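Sensor protein KdpD (Escherichia coli, PDB 4Y2F) acts as a potassium-responsive sensor histidine kinase, probably autophosphorylating on a histidine to signal, and carries the GAF domain described here. Local coordinates at residues A65-S68 and G72-A75; R36-L41 and L48-H53; P86-P91 and Q111-E116; S31-R36 and P115-L120; Y6-A11 and E26-S31. All blocks are in the same frame, centred on the assembly; numbering follows the deposited sequence. Where two conformers were deposited one is given.

Interaction 1. Residues A65-S68 and G72-A75; sequences AQWS and GLPA
The backbone at Ser-68 and Leu-73 is tied by a hydrogen bond of 3.1 Å from Leu-73 N to Ser-68 O, while the hydrogen bond to the same oxygen from Gly-72 N is weak. The first of these links, spanning five residues, together with the positive phi of Gly-72 just beyond the helical turns, fits the 6→1 bond and glycine C′ position of a Schellman motif closing helix 62-71. Ser-68 adds a second tie. A chi1 of 174° sets OG opposite the backbone N of Ser-68, and the hydroxyl donates to Leu-73 O, tilted 28° from the carbonyl plane; their separation of 2.5 Å is unusually short, so its exact length is best not pressed. Trp-67 approaches from the flank. Its CH2 packs on Leu-73 CB at 3.9 Å, and CZ3 lies 4.1 Å from Ala-75 CB. Pro-74 O lies at the ring edge, in plane, 3.7 Å from CZ3. Beyond the turn, Ala-75 pairs through its backbone with Ile-89 of strand 88-94, and Gly-72 O accepts a bond from Lys-93 NZ. Ser-68 is thus acceptor and donor to Leu-73, holding the peptide groups on both sides of that residue while the indole packs on apolar carbons beside them.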
# COMPACT_ATOMS: atom_id res chain seq x y z
N ALA A 65 -19.51 12.75 7.87
CA ALA A 65 -18.77 11.51 7.67
C ALA A 65 -19.38 10.70 6.52
O ALA A 65 -18.67 10.24 5.62
CB ALA A 65 -18.75 10.70 8.96
N GLN A 66 -20.71 10.55 6.53
CA GLN A 66 -21.36 9.85 5.42
C GLN A 66 -21.08 10.55 4.09
O GLN A 66 -20.86 9.88 3.07
CB GLN A 66 -22.87 9.73 5.68
CG GLN A 66 -23.59 8.76 4.73
CD GLN A 66 -23.20 7.31 4.96
OE1 GLN A 66 -23.20 6.81 6.09
NE2 GLN A 66 -22.87 6.61 3.87
N TRP A 67 -21.10 11.89 4.08
CA TRP A 67 -20.79 12.65 2.86
C TRP A 67 -19.38 12.33 2.36
O TRP A 67 -19.17 12.12 1.15
CB TRP A 67 -20.91 14.15 3.14
CG TRP A 67 -20.47 15.04 1.98
CD1 TRP A 67 -21.26 15.52 0.97
CD2 TRP A 67 -19.16 15.57 1.74
NE1 TRP A 67 -20.52 16.30 0.11
CE2 TRP A 67 -19.22 16.34 0.56
CE3 TRP A 67 -17.93 15.45 2.40
CZ2 TRP A 67 -18.11 16.99 0.03
CZ3 TRP A 67 -16.82 16.10 1.86
CH2 TRP A 67 -16.92 16.87 0.70
N SER A 68 -18.41 12.30 3.27
CA SER A 68 -17.03 11.99 2.90
C SER A 68 -16.93 10.60 2.28
O SER A 68 -16.23 10.42 1.27
CB SER A 68 -16.16 12.12 4.15
OG SER A 68 -14.82 11.70 3.92
N GLY A 72 -16.11 10.11 -1.54
CA GLY A 72 -14.69 9.79 -1.57
C GLY A 72 -13.80 11.00 -1.39
O GLY A 72 -12.76 11.10 -2.04
N LEU A 73 -14.22 11.94 -0.54
CA LEU A 73 -13.51 13.20 -0.36
C LEU A 73 -13.28 13.43 1.13
O LEU A 73 -14.15 13.11 1.95
CB LEU A 73 -14.34 14.37 -0.91
CG LEU A 73 -14.39 14.49 -2.44
CD1 LEU A 73 -15.42 15.54 -2.85
CD2 LEU A 73 -13.02 14.83 -3.00
N PRO A 74 -12.14 13.99 1.50
CA PRO A 74 -11.90 14.30 2.91
C PRO A 74 -12.74 15.49 3.37
O PRO A 74 -13.21 16.31 2.57
CB PRO A 74 -10.41 14.66 2.92
CG PRO A 74 -10.17 15.25 1.59
CD PRO A 74 -11.02 14.42 0.64
N ALA A 75 -12.94 15.55 4.69
CA ALA A 75 -13.60 16.67 5.34
C ALA A 75 -12.86 16.92 6.65
O ALA A 75 -11.95 16.18 7.05
CB ALA A 75 -15.09 16.38 5.52

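Interaction 2. Residues R36-L41 and L48-H53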
# COMPACT_ATOMS: atom_id res chain seq x y z
N ARG A 36 -5.96 10.01 18.48
CA ARG A 36 -7.02 9.02 18.62
C ARG A 36 -7.68 8.84 17.26
O ARG A 36 -7.74 9.78 16.45
CB ARG A 36 -8.05 9.49 19.65
CG ARG A 36 -7.45 9.77 21.04
CD ARG A 36 -6.87 8.52 21.72
NE ARG A 36 -6.02 8.83 22.89
CZ ARG A 36 -6.45 8.97 24.15
NH1 ARG A 36 -7.75 8.84 24.42
NH2 ARG A 36 -5.58 9.23 25.16
N SER A 37 -8.13 7.63 16.97
CA SER A 37 -8.73 7.44 15.66
C SER A 37 -9.83 6.40 15.74
O SER A 37 -9.86 5.55 16.64
CB SER A 37 -7.72 7.07 14.58
OG SER A 37 -7.11 5.85 14.88
N GLN A 38 -10.74 6.48 14.77
CA GLN A 38 -11.82 5.52 14.65
C GLN A 38 -12.03 5.23 13.17
O GLN A 38 -12.25 6.16 12.37
CB GLN A 38 -13.10 6.15 15.19
CG GLN A 38 -14.33 5.30 14.95
CD GLN A 38 -14.39 4.15 15.91
OE1 GLN A 38 -14.48 4.34 17.11
NE2 GLN A 38 -14.33 2.92 15.38
N VAL A 39 -11.96 3.96 12.81
CA VAL A 39 -12.31 3.50 11.47
C VAL A 39 -13.81 3.23 11.43
O VAL A 39 -14.38 2.63 12.35
CB VAL A 39 -11.50 2.25 11.10
CG1 VAL A 39 -12.06 1.57 9.85
CG2 VAL A 39 -10.03 2.62 10.88
N LEU A 40 -14.45 3.72 10.37
CA LEU A 40 -15.88 3.54 10.11
C LEU A 40 -16.05 2.75 8.82
O LEU A 40 -15.43 3.08 7.80
CB LEU A 40 -16.54 4.91 9.95
CG LEU A 40 -16.36 5.87 11.14
CD1 LEU A 40 -16.99 7.24 10.84
CD2 LEU A 40 -16.95 5.27 12.38
N LEU A 41 -16.91 1.73 8.86
CA LEU A 41 -17.10 0.84 7.72
C LEU A 41 -18.57 0.82 7.32
O LEU A 41 -19.45 0.92 8.19
CB LEU A 41 -16.66 -0.59 8.07
CG LEU A 41 -15.18 -0.69 8.45
CD1 LEU A 41 -14.82 -2.10 8.84
CD2 LEU A 41 -14.28 -0.19 7.32
N LEU A 48 -22.41 4.12 7.48
CA LEU A 48 -21.19 3.89 8.23
C LEU A 48 -21.47 3.43 9.65
O LEU A 48 -22.41 3.91 10.30
CB LEU A 48 -20.36 5.17 8.27
CG LEU A 48 -19.80 5.60 6.92
CD1 LEU A 48 -19.19 6.97 7.07
CD2 LEU A 48 -18.74 4.59 6.43
N GLN A 49 -20.64 2.51 10.14
CA GLN A 49 -20.73 2.03 11.51
C GLN A 49 -19.33 1.92 12.09
O GLN A 49 -18.39 1.58 11.38
CB GLN A 49 -21.43 0.67 11.58
CG GLN A 49 -22.76 0.59 10.85
CD GLN A 49 -23.88 1.39 11.52
OE1 GLN A 49 -23.72 1.90 12.63
NE2 GLN A 49 -25.02 1.49 10.84
N PRO A 50 -19.17 2.20 13.39
CA PRO A 50 -20.24 2.57 14.33
C PRO A 50 -20.73 4.02 14.20
O PRO A 50 -20.07 4.86 13.58
CB PRO A 50 -19.60 2.34 15.70
CG PRO A 50 -18.14 2.48 15.47
CD PRO A 50 -17.88 1.99 14.07
N LEU A 51 -21.91 4.30 14.78
CA LEU A 51 -22.44 5.65 14.89
C LEU A 51 -22.12 6.29 16.24
O LEU A 51 -22.58 7.41 16.51
CB LEU A 51 -23.96 5.65 14.68
CG LEU A 51 -24.49 5.66 13.24
CD1 LEU A 51 -25.92 5.12 13.20
CD2 LEU A 51 -24.44 7.06 12.66
N THR A 52 -21.35 5.61 17.09
CA THR A 52 -21.04 6.06 18.44
C THR A 52 -19.53 6.22 18.57
O THR A 52 -18.78 5.25 18.38
CB THR A 52 -21.56 5.06 19.47
OG1 THR A 52 -20.92 3.79 19.26
CG2 THR A 52 -23.06 4.89 19.34
N HIS A 53 -19.09 7.43 18.90
CA HIS A 53 -17.67 7.71 19.04
C HIS A 53 -17.13 7.08 20.32
O HIS A 53 -17.87 6.87 21.28
CB HIS A 53 -17.45 9.22 19.13
CG HIS A 53 -17.95 9.81 20.40
ND1 HIS A 53 -19.29 9.99 20.67
CD2 HIS A 53 -17.29 10.25 21.50
CE1 HIS A 53 -19.44 10.52 21.87
NE2 HIS A 53 -18.24 10.69 22.40
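Leu-41 and Gln-49 form an antiparallel hydrogen-bonded pair: Leu-41 N donates to Gln-49 O at 2.9 Å, and Gln-49 N returns a bond of 2.8 Å to Leu-41 O. Each carbonyl also meets a backbone CA-H, Gln-49 O that of Leu-40 and Leu-41 O that of Leu-48. Side chains extend the contact. CD2 of Leu-40 lies 3.8 Å from Pro-50 CD, the two side chains crossing at about a right angle, while Leu-40 CB faces Leu-48 CD2 at 4.2 Å. This is the beta hairpin of strands 35-42 and 48-49 at one edge of the antiparallel GAF sheet, and the cis peptide before Pro-50 turns the chain as the short strand ends. Gln-38 bends at chi2 (77°), bringing NE2 back to its neighbour Val-39 O at 3.0 Å and, on its flank, to Pro-50 CG at 3.8 Å. Were a valine to replace Gln-38, Val-39 O would probably lose this donor and the Pro-50 ring the amide packed beside it. Farther out, Asp-43 OD2 holds Gln-49 NE2 and Gln-66 OE1 receives Leu-48 N. Val-39 N, on the same edge as the Leu-41 bonds, is taken by Glu-26 OE2 of helix 18-33. On the other edge, Leu-40 pairs through its backbone with Leu-101.

Interaction 3. Residues P86-P91 and Q111-E116; sequences PYQILP and QLMIPE
Gln-88 NE2, which packs against Met-113, is gripped by two carbonyl-type oxygens: it donates to Gln-118 OE1 and, weakly, to Ala-77 O. Gln-118 NE2 in turn donates to Leu-112 O, making Gln-118 the second-shell residue that joins the amide of Gln-88 to the end of helix 109-112. Across the contact itself there is packing and no hydrogen bond. The thioether of Met-113 lies along the Gln-88 amide, with SD 3.6 Å from Gln-88 CD and CE 3.6 Å from Gln-88 NE2. Sharp bends in the methionine chain, chi2 -49° and chi3 -63°, fold the sulfur and methyl back in this way, and the two chains slide past each other in opposite directions. Leu-112 points against Gln-88, from the opposite direction, and sets its CD2 branch 3.3 Å from Gln-88 OE1. The glutamine reaches both because its chain is extended beyond CG (chi2 -171°). With an alanine at Gln-88, Gln-118 OE1 would probably be left without its amide donor and a gap would open beside the sulfur of Met-113. Leu-121 of helix 115-142 also packs on Gln-88 and Leu-112. The arrangement belongs to the GAF fold, in which helices cover a face of an antiparallel sheet: here strand 88-94 meets the junction of helices 109-112 and 115-142.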
# COMPACT_ATOMS: atom_id res chain seq x y z
N PRO A 86 -11.41 19.98 15.13
CA PRO A 86 -10.07 19.54 15.56
C PRO A 86 -9.74 18.12 15.14
O PRO A 86 -8.92 17.47 15.80
CB PRO A 86 -10.16 19.64 17.08
CG PRO A 86 -11.58 19.25 17.36
CD PRO A 86 -12.38 19.91 16.23
N TYR A 87 -10.34 17.63 14.05
CA TYR A 87 -10.07 16.28 13.57
C TYR A 87 -10.15 16.29 12.05
O TYR A 87 -10.66 17.23 11.42
CB TYR A 87 -11.09 15.28 14.13
CG TYR A 87 -12.54 15.65 13.88
CD1 TYR A 87 -13.16 15.37 12.68
CD2 TYR A 87 -13.27 16.34 14.85
CE1 TYR A 87 -14.48 15.72 12.44
CE2 TYR A 87 -14.59 16.68 14.63
CZ TYR A 87 -15.19 16.39 13.41
OH TYR A 87 -16.52 16.74 13.16
N GLN A 88 -9.62 15.23 11.44
CA GLN A 88 -9.77 15.00 10.01
C GLN A 88 -10.70 13.82 9.77
O GLN A 88 -10.73 12.86 10.55
CB GLN A 88 -8.43 14.68 9.37
CG GLN A 88 -7.39 15.76 9.57
CD GLN A 88 -6.18 15.50 8.73
OE1 GLN A 88 -5.31 14.74 9.13
NE2 GLN A 88 -6.12 16.09 7.55
N ILE A 89 -11.47 13.89 8.68
CA ILE A 89 -12.29 12.79 8.21
C ILE A 89 -11.70 12.37 6.87
O ILE A 89 -11.73 13.14 5.90
CB ILE A 89 -13.76 13.20 8.05
CG1 ILE A 89 -14.35 13.56 9.41
CG2 ILE A 89 -14.54 12.06 7.44
CD1 ILE A 89 -15.81 14.00 9.31
N LEU A 90 -11.14 11.16 6.80
CA LEU A 90 -10.34 10.73 5.64
C LEU A 90 -10.93 9.49 4.99
O LEU A 90 -11.09 8.45 5.66
CB LEU A 90 -8.89 10.48 6.06
CG LEU A 90 -8.22 11.71 6.66
CD1 LEU A 90 -6.85 11.31 7.18
CD2 LEU A 90 -8.10 12.84 5.65
N PRO A 91 -11.23 9.53 3.70
CA PRO A 91 -11.68 8.30 3.04
C PRO A 91 -10.56 7.28 2.89
O PRO A 91 -9.40 7.63 2.63
CB PRO A 91 -12.17 8.79 1.67
CG PRO A 91 -11.42 10.07 1.45
CD PRO A 91 -11.25 10.69 2.81
N GLN A 111 0.80 19.70 14.60
CA GLN A 111 1.75 18.65 14.28
C GLN A 111 1.20 17.72 13.21
O GLN A 111 1.88 17.40 12.24
CB GLN A 111 2.07 17.89 15.57
CG GLN A 111 3.03 16.72 15.40
CD GLN A 111 2.97 15.76 16.57
OE1 GLN A 111 1.98 15.03 16.73
NE2 GLN A 111 4.00 15.75 17.40
N LEU A 112 -0.07 17.30 13.34
CA LEU A 112 -0.66 16.41 12.35
C LEU A 112 -0.72 17.05 10.98
O LEU A 112 -0.56 16.37 9.96
CB LEU A 112 -2.06 16.01 12.80
CG LEU A 112 -2.81 15.08 11.84
CD1 LEU A 112 -2.10 13.75 11.76
CD2 LEU A 112 -4.24 14.89 12.27
N MET A 113 -0.95 18.36 10.93
CA MET A 113 -1.17 19.06 9.67
C MET A 113 0.13 19.47 8.98
O MET A 113 0.07 20.04 7.88
CB MET A 113 -2.08 20.26 9.87
CG MET A 113 -3.49 19.90 10.41
SD MET A 113 -4.35 18.55 9.53
CE MET A 113 -4.51 19.27 7.90
N ILE A 114 1.28 19.18 9.58
CA ILE A 114 2.55 19.37 8.86
C ILE A 114 2.46 18.61 7.54
O ILE A 114 2.08 17.42 7.53
CB ILE A 114 3.72 18.84 9.71
CG1 ILE A 114 3.94 19.72 10.94
CG2 ILE A 114 4.99 18.72 8.84
CD1 ILE A 114 4.97 19.17 11.90
N PRO A 115 2.75 19.24 6.41
CA PRO A 115 2.54 18.54 5.12
C PRO A 115 3.23 17.19 5.00
O PRO A 115 2.60 16.24 4.52
CB PRO A 115 3.00 19.58 4.07
CG PRO A 115 2.63 20.91 4.75
CD PRO A 115 2.98 20.69 6.21
N GLU A 116 4.46 17.06 5.48
CA GLU A 116 5.12 15.76 5.46
C GLU A 116 4.32 14.71 6.23
O GLU A 116 4.22 13.55 5.79
CB GLU A 116 6.54 15.89 6.01
CG GLU A 116 7.26 14.54 6.09
CD GLU A 116 8.74 14.66 6.38
OE1 GLU A 116 9.17 15.70 6.91
OE2 GLU A 116 9.47 13.70 6.06

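Interaction 4. Residues S31-R36 and P115-L120; sequences STFHAR and PEQQRL
Phe-33 has CG anti to its carbonyl carbon (chi1 -63°), which carries the ring across to helix 115-142, and Leu-120, with CG opposite its backbone N (chi1 180°), extends to meet it. Phe-33 CZ sits 3.7 Å from Leu-120 CG and 3.8 Å from its CD2 branch, the two side chains crossing at a slant. The neighbouring ring atom, Phe-33 CE1, comes within 3.6 Å of Gln-117 O, a backbone carbonyl of the helix. The side-chain amide of Gln-117 also lies near this part of the ring, but it was modelled in two conformers, so its place there is doubtful. Thr-32, just before Phe-33 in the chain, contributes: its CG2 stands 3.6 Å above the plane of the Phe-33 ring, on one face and toward the rim, and lies 4.2 Å from Leu-120 CD2. The hydroxyl of Thr-32 is engaged elsewhere, bonded to Asp-4 OD2 and Phe-28 O. Phe-124, farther along helix 115-142, meets Phe-33 edge-to-face and continues the seam between helices 18-33 and 115-142. With no hydrogen bond across the segments, the contact rests on packing of the ring on CG and the CD2 branch of Leu-120, beside the threonine methyl and the carbonyl of Gln-117, while the threonine's polar atom is satisfied apart from it.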
# COMPACT_ATOMS: atom_id res chain seq x y z
N SER A 31 -0.42 5.44 17.36
CA SER A 31 0.98 5.49 17.76
C SER A 31 1.80 6.38 16.83
O SER A 31 2.55 7.24 17.29
CB SER A 31 1.54 4.06 17.80
OG SER A 31 2.95 4.06 17.83
N THR A 32 1.67 6.19 15.51
CA THR A 32 2.51 6.90 14.56
C THR A 32 2.18 8.39 14.52
O THR A 32 3.08 9.22 14.37
CB THR A 32 2.33 6.30 13.17
OG1 THR A 32 2.70 4.92 13.21
CG2 THR A 32 3.15 7.04 12.12
N PHE A 33 0.89 8.74 14.62
CA PHE A 33 0.46 10.12 14.42
C PHE A 33 0.02 10.78 15.71
O PHE A 33 -0.53 11.89 15.67
CB PHE A 33 -0.62 10.18 13.34
CG PHE A 33 -0.13 9.72 12.01
CD1 PHE A 33 0.61 10.59 11.21
CD2 PHE A 33 -0.33 8.41 11.59
CE1 PHE A 33 1.10 10.17 9.99
CE2 PHE A 33 0.17 7.99 10.37
CZ PHE A 33 0.89 8.88 9.58
N HIS A 34 0.25 10.14 16.85
CA HIS A 34 -0.05 10.73 18.16
C HIS A 34 -1.48 11.24 18.21
O HIS A 34 -1.75 12.43 18.47
CB HIS A 34 0.93 11.85 18.48
CG HIS A 34 2.36 11.41 18.42
ND1 HIS A 34 2.92 10.61 19.39
CD2 HIS A 34 3.32 11.63 17.50
CE1 HIS A 34 4.19 10.37 19.07
NE2 HIS A 34 4.45 10.98 17.93
N ALA A 35 -2.42 10.33 17.96
CA ALA A 35 -3.80 10.72 17.71
C ALA A 35 -4.73 9.63 18.18
O ALA A 35 -4.34 8.47 18.30
CB ALA A 35 -4.03 10.95 16.21
N ARG A 36 -5.96 10.01 18.48
CA ARG A 36 -7.02 9.02 18.62
C ARG A 36 -7.68 8.84 17.26
O ARG A 36 -7.74 9.78 16.45
CB ARG A 36 -8.05 9.49 19.65
CG ARG A 36 -7.45 9.77 21.04
CD ARG A 36 -6.87 8.52 21.72
NE ARG A 36 -6.02 8.83 22.89
CZ ARG A 36 -6.45 8.97 24.15
NH1 ARG A 36 -7.75 8.84 24.42
NH2 ARG A 36 -5.58 9.23 25.16
N PRO A 115 2.75 19.24 6.41
CA PRO A 115 2.54 18.54 5.12
C PRO A 115 3.23 17.19 5.00
O PRO A 115 2.60 16.24 4.52
CB PRO A 115 3.00 19.58 4.07
CG PRO A 115 2.63 20.91 4.75
CD PRO A 115 2.98 20.69 6.21
N GLU A 116 4.46 17.06 5.48
CA GLU A 116 5.12 15.76 5.46
C GLU A 116 4.32 14.71 6.23
O GLU A 116 4.22 13.55 5.79
CB GLU A 116 6.54 15.89 6.01
CG GLU A 116 7.26 14.54 6.09
CD GLU A 116 8.74 14.66 6.38
OE1 GLU A 116 9.17 15.70 6.91
OE2 GLU A 116 9.47 13.70 6.06
N GLN A 117 3.74 15.08 7.37
CA GLN A 117 2.91 14.12 8.11
C GLN A 117 1.65 13.77 7.33
O GLN A 117 1.24 12.60 7.30
CB GLN A 117 2.53 14.68 9.48
CG GLN A 117 3.70 14.84 10.40
CD GLN A 117 4.40 13.52 10.66
OE1 GLN A 117 3.75 12.50 10.88
NE2 GLN A 117 5.72 13.54 10.61
N GLN A 118 1.00 14.77 6.73
CA GLN A 118 -0.16 14.49 5.88
C GLN A 118 0.17 13.52 4.76
O GLN A 118 -0.64 12.65 4.44
CB GLN A 118 -0.70 15.81 5.30
CG GLN A 118 -1.37 16.67 6.38
CD GLN A 118 -2.64 16.03 6.87
OE1 GLN A 118 -3.60 15.93 6.10
NE2 GLN A 118 -2.66 15.59 8.11
N ARG A 119 1.34 13.66 4.13
CA ARG A 119 1.69 12.75 3.05
C ARG A 119 1.90 11.34 3.59
O ARG A 119 1.47 10.36 2.96
CB ARG A 119 2.93 13.26 2.32
CG ARG A 119 2.68 14.56 1.56
CD ARG A 119 3.83 14.97 0.64
NE ARG A 119 5.08 15.25 1.35
CZ ARG A 119 5.45 16.45 1.80
NH1 ARG A 119 4.65 17.50 1.65
NH2 ARG A 119 6.61 16.59 2.42
N LEU A 120 2.50 11.21 4.78
CA LEU A 120 2.67 9.89 5.39
C LEU A 120 1.32 9.29 5.74
O LEU A 120 1.07 8.10 5.48
CB LEU A 120 3.56 9.98 6.63
CG LEU A 120 3.76 8.62 7.30
CD1 LEU A 120 4.50 7.66 6.36
CD2 LEU A 120 4.53 8.80 8.59

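Interaction 5. Residues Y6-A11 and E26-S31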
# COMPACT_ATOMS: atom_id res chain seq x y z
N TYR A 6 5.81 -0.27 7.23
CA TYR A 6 6.14 -1.67 7.03
C TYR A 6 5.58 -2.54 8.15
O TYR A 6 5.03 -3.62 7.88
CB TYR A 6 7.66 -1.82 6.95
CG TYR A 6 8.16 -3.24 6.94
CD1 TYR A 6 8.28 -3.95 5.76
CD2 TYR A 6 8.52 -3.87 8.13
CE1 TYR A 6 8.74 -5.26 5.75
CE2 TYR A 6 8.98 -5.17 8.13
CZ TYR A 6 9.09 -5.86 6.94
OH TYR A 6 9.55 -7.16 6.93
N GLU A 7 5.69 -2.10 9.40
CA GLU A 7 5.17 -2.90 10.51
C GLU A 7 3.65 -3.00 10.45
O GLU A 7 3.08 -4.07 10.74
CB GLU A 7 5.63 -2.36 11.86
CG GLU A 7 7.09 -2.67 12.19
CD GLU A 7 7.39 -4.16 12.27
OE1 GLU A 7 6.58 -4.91 12.88
OE2 GLU A 7 8.43 -4.59 11.73
N MET A 8 2.97 -1.91 10.09
CA MET A 8 1.53 -1.98 9.93
C MET A 8 1.15 -2.92 8.79
O MET A 8 0.20 -3.69 8.91
CB MET A 8 0.92 -0.60 9.72
CG MET A 8 -0.62 -0.66 9.67
SD MET A 8 -1.46 0.90 9.32
CE MET A 8 -0.94 1.20 7.64
N SER A 9 1.92 -2.90 7.70
CA SER A 9 1.61 -3.79 6.57
C SER A 9 1.69 -5.25 6.99
O SER A 9 0.88 -6.08 6.55
CB SER A 9 2.53 -3.50 5.38
OG SER A 9 3.77 -4.19 5.49
N LYS A 10 2.66 -5.60 7.84
CA LYS A 10 2.74 -6.97 8.34
C LYS A 10 1.51 -7.32 9.16
O LYS A 10 0.96 -8.43 9.03
CB LYS A 10 4.00 -7.16 9.18
CG LYS A 10 5.29 -7.23 8.38
CD LYS A 10 6.52 -7.06 9.27
CE LYS A 10 6.77 -8.26 10.17
NZ LYS A 10 8.03 -8.09 10.95
N ALA A 11 1.04 -6.39 9.99
CA ALA A 11 -0.12 -6.65 10.82
C ALA A 11 -1.40 -6.69 9.99
O ALA A 11 -2.29 -7.51 10.26
CB ALA A 11 -0.21 -5.59 11.92
N GLU A 26 -6.27 1.46 13.85
CA GLU A 26 -6.35 2.41 14.96
C GLU A 26 -5.10 2.36 15.84
O GLU A 26 -4.58 3.41 16.23
CB GLU A 26 -7.63 2.14 15.77
CG GLU A 26 -8.89 2.48 14.98
CD GLU A 26 -10.17 2.00 15.64
OE1 GLU A 26 -10.12 1.51 16.79
OE2 GLU A 26 -11.24 2.11 14.99
N GLN A 27 -4.59 1.16 16.12
CA GLN A 27 -3.38 1.04 16.93
C GLN A 27 -2.22 1.79 16.29
O GLN A 27 -1.52 2.58 16.94
CB GLN A 27 -3.03 -0.44 17.08
CG GLN A 27 -1.73 -0.75 17.81
CD GLN A 27 -1.39 -2.22 17.80
OE1 GLN A 27 -2.08 -3.03 18.43
NE2 GLN A 27 -0.35 -2.59 17.08
N PHE A 28 -2.02 1.58 14.99
CA PHE A 28 -0.85 2.15 14.33
C PHE A 28 -1.03 3.63 14.04
O PHE A 28 -0.08 4.41 14.15
CB PHE A 28 -0.53 1.37 13.06
CG PHE A 28 0.28 0.13 13.29
CD1 PHE A 28 1.67 0.17 13.22
CD2 PHE A 28 -0.33 -1.08 13.58
CE1 PHE A 28 2.42 -0.97 13.45
CE2 PHE A 28 0.42 -2.23 13.81
CZ PHE A 28 1.80 -2.17 13.73
N ILE A 29 -2.24 4.05 13.65
CA ILE A 29 -2.43 5.47 13.42
C ILE A 29 -2.30 6.25 14.73
O ILE A 29 -1.68 7.32 14.78
CB ILE A 29 -3.76 5.73 12.68
CG1 ILE A 29 -3.67 5.18 11.25
CG2 ILE A 29 -4.10 7.21 12.66
CD1 ILE A 29 -4.99 5.01 10.53
N ALA A 30 -2.82 5.69 15.83
CA ALA A 30 -2.67 6.32 17.15
C ALA A 30 -1.22 6.49 17.53
O ALA A 30 -0.81 7.56 18.00
CB ALA A 30 -3.34 5.47 18.23
N SER A 31 -0.42 5.44 17.36
CA SER A 31 0.98 5.49 17.76
C SER A 31 1.80 6.38 16.83
O SER A 31 2.55 7.24 17.29
CB SER A 31 1.54 4.06 17.80
OG SER A 31 2.95 4.06 17.83
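Met-8 and Phe-28 make the Met-aromatic contact at the heart of an antiparallel helix pair, where helix 4-13 runs alongside the long helix 18-33 of the GAF fold. The axes of the two short segments are 10.5 Å apart at closest approach and point 168° from each other. Phe-28 lays one face of its ring against the backbone of helix 4-13. Met-8 CA stands over the ring centre at 3.7 Å, only 10° off the normal, in a clear CH-pi contact, and Met-8 CB lies over the same face, near Phe-28 CG and CD1. The sulfur is placed obliquely: Met-8 SD is 5.2 Å from the ring centroid, beyond the CB end of Phe-28, because the methionine chain leaves CA with CG anti to the backbone N and runs past the phenylalanine in the opposite direction. Ala-11 CB, 3.9 Å from Phe-28 CE2, and Glu-7 CB, 3.8 Å from Phe-28 CE1, complete the seat. Beyond the ring, the Met-8 side chain touches Phe-124, Leu-127 and Val-128 of helix 115-142. Helix 4-13 also meets the second subunit, where Tyr-6, Ser-9 and Lys-10 pack on Glu-122, Leu-126 and Glu-96 of that chain. Within helix 4-13, Tyr-6 O accepts two bonds from the same face of its carbonyl plane, from Lys-10 N and, at 2.8 Å, from Ser-9 OG.

How the interactions relate
The five contacts together illustrate how the helices and the sheet of a GAF fold are tied. Interactions 3 and 4, with centres about 7 Å apart, meet through Gln-118, whose amide bonds to Gln-88 and to the backbone of Leu-112. Interaction 5 continues interaction 4 along helix 18-33, their centres about 12 Å apart and Ser-31 common to both. It also reaches interaction 2, where Glu-26 OE2 takes Val-39 N. Interaction 1 joins interaction 2 by Gln-66 and Leu-48, and interaction 3 by Ala-75 and Ile-89. Interactions 1 and 5, about 23 Å between centres, stand on opposite sides of the chain's centre and do not touch.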